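Local structure of periplasmic protein-probably involved in high-affinity Fe2+ transport (Escherichia coli F11, 5I0Y) at residues I65-I70 and I116-A122. The protein probably takes part in iron uptake as a copper-binding periplasmic protein, its copper site being required for iron transport. The protein carries 1 engineered substitution. Residues are numbered along the deposited sequence.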
# COMPACT_ATOMS: atom_id res chain seq x y z
N ILE B 65 2.70 -3.19 5.69
CA ILE B 65 1.52 -3.97 5.32
C ILE B 65 0.54 -3.00 4.65
O ILE B 65 -0.00 -2.12 5.32
CB ILE B 65 0.87 -4.61 6.56
CG1 ILE B 65 1.87 -5.49 7.34
CG2 ILE B 65 -0.36 -5.41 6.12
CD1 ILE B 65 2.44 -6.69 6.59
N PRO B 66 0.32 -3.15 3.33
CA PRO B 66 -0.55 -2.23 2.57
C PRO B 66 -2.00 -2.67 2.57
O PRO B 66 -2.32 -3.79 2.98
CB PRO B 66 0.04 -2.35 1.16
CG PRO B 66 0.40 -3.80 1.05
CD PRO B 66 0.86 -4.21 2.46
N TYR B 67 -2.88 -1.77 2.15
CA TYR B 67 -4.32 -2.07 1.93
C TYR B 67 -5.09 -2.38 3.21
O TYR B 67 -6.17 -2.97 3.14
CB TYR B 67 -4.52 -3.17 0.87
CG TYR B 67 -4.05 -2.70 -0.48
CD1 TYR B 67 -4.88 -1.96 -1.32
CD2 TYR B 67 -2.76 -2.98 -0.90
CE1 TYR B 67 -4.42 -1.52 -2.56
CE2 TYR B 67 -2.30 -2.54 -2.13
CZ TYR B 67 -3.12 -1.82 -2.94
OH TYR B 67 -2.61 -1.41 -4.16
N LEU B 68 -4.58 -1.93 4.36
CA LEU B 68 -5.34 -2.12 5.59
C LEU B 68 -6.45 -1.07 5.70
O LEU B 68 -6.39 -0.01 5.09
CB LEU B 68 -4.43 -2.02 6.82
CG LEU B 68 -3.37 -3.12 6.90
CD1 LEU B 68 -2.46 -2.89 8.10
CD2 LEU B 68 -3.97 -4.52 6.96
N THR B 69 -7.48 -1.37 6.50
CA THR B 69 -8.53 -0.42 6.84
C THR B 69 -8.46 -0.27 8.36
O THR B 69 -8.57 -1.25 9.10
CB THR B 69 -9.89 -0.96 6.41
OG1 THR B 69 -9.83 -1.19 5.00
CG2 THR B 69 -11.00 0.05 6.73
N ILE B 70 -8.29 0.96 8.80
CA ILE B 70 -8.02 1.22 10.21
C ILE B 70 -8.81 2.40 10.69
O ILE B 70 -8.74 3.50 10.09
CB ILE B 70 -6.52 1.46 10.49
CG1 ILE B 70 -5.68 0.34 9.89
CG2 ILE B 70 -6.27 1.58 12.00
CD1 ILE B 70 -4.19 0.57 10.00
N ILE B 116 -8.52 -2.84 13.20
CA ILE B 116 -7.81 -3.18 11.96
C ILE B 116 -8.52 -4.29 11.18
O ILE B 116 -8.88 -5.33 11.73
CB ILE B 116 -6.37 -3.59 12.30
CG1 ILE B 116 -5.72 -2.45 13.08
CG2 ILE B 116 -5.56 -3.85 11.03
CD1 ILE B 116 -4.35 -2.76 13.59
N GLU B 117 -8.69 -4.06 9.88
CA GLU B 117 -9.26 -5.06 8.98
C GLU B 117 -8.23 -5.39 7.91
O GLU B 117 -7.46 -4.52 7.50
CB GLU B 117 -10.54 -4.52 8.34
CG GLU B 117 -11.71 -4.52 9.32
CD GLU B 117 -12.85 -3.66 8.84
OE1 GLU B 117 -12.63 -2.46 8.59
OE2 GLU B 117 -13.99 -4.17 8.74
N PRO B 118 -8.19 -6.66 7.46
CA PRO B 118 -7.13 -7.13 6.58
C PRO B 118 -7.23 -6.60 5.15
O PRO B 118 -8.25 -6.04 4.76
CB PRO B 118 -7.29 -8.66 6.63
CG PRO B 118 -8.75 -8.84 6.85
CD PRO B 118 -9.12 -7.75 7.81
N PRO B 119 -6.16 -6.80 4.37
CA PRO B 119 -6.07 -6.22 3.03
C PRO B 119 -7.16 -6.66 2.06
O PRO B 119 -7.43 -5.94 1.09
CB PRO B 119 -4.68 -6.68 2.56
CG PRO B 119 -3.90 -6.77 3.83
CD PRO B 119 -4.87 -7.38 4.80
N SER B 120 -7.81 -7.80 2.31
CA SER B 120 -8.93 -8.21 1.48
C SER B 120 -10.02 -7.13 1.42
O SER B 120 -10.66 -6.95 0.39
CB SER B 120 -9.51 -9.52 2.00
OG SER B 120 -9.79 -9.43 3.38
N LYS B 121 -10.24 -6.40 2.50
CA LYS B 121 -11.35 -5.46 2.51
C LYS B 121 -11.17 -4.31 1.51
O LYS B 121 -12.12 -3.88 0.84
CB LYS B 121 -11.62 -4.95 3.93
CG LYS B 121 -12.77 -3.94 4.00
CD LYS B 121 -12.97 -3.43 5.41
CE LYS B 121 -14.04 -2.36 5.43
NZ LYS B 121 -15.38 -2.98 5.31
N ALA B 122 -9.94 -3.82 1.40
CA ALA B 122 -9.64 -2.67 0.55
C ALA B 122 -9.21 -3.08 -0.85
O ALA B 122 -8.81 -2.23 -1.64
CB ALA B 122 -8.57 -1.78 1.21
O HOH W 1 -8.60 -3.41 4.19
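T69 and Y67 give up the most surface here, with P119 and I116 close behind on the other segment. At T69, where strand 69-76 begins against the end of strand 108-117, the backbone makes an antiparallel hydrogen-bonded pair with E117: E117 N to T69 O at 2.9 Å, and a weak return bond from T69 N to E117 O at 3.3 Å. Past this pair the strands stop, and a water bridges the gap. It donates to Y67 O and P118 O and accepts from T69 OG1, each at 2.7 Å. Y67, with positive phi, sets its carbonyl over the turn at 118-122, closed by K121 N to P118 O at 3.0 Å; Y67 O lies 3.3 Å from P119 CA in a CA-H...O contact, and Y67 CB 3.9 Å from P119 CB. The Y67 ring leaves for the dimer interface, stacking on Y67 of the second subunit and hydrogen-bonding to that residue's backbone N through OH. I70 and I116 meet on the face opposite T69 and E117 (I70 CG2 to I116 CG1, 4.2 Å). Just before the strand, L68 CD2 packs on P119 CD at 3.7 Å. Two facing carbonyls, both acceptors, are thus satisfied by a donor from outside the chain, joining the turn that starts at P118-P119 to a loop that reaches the partner subunit.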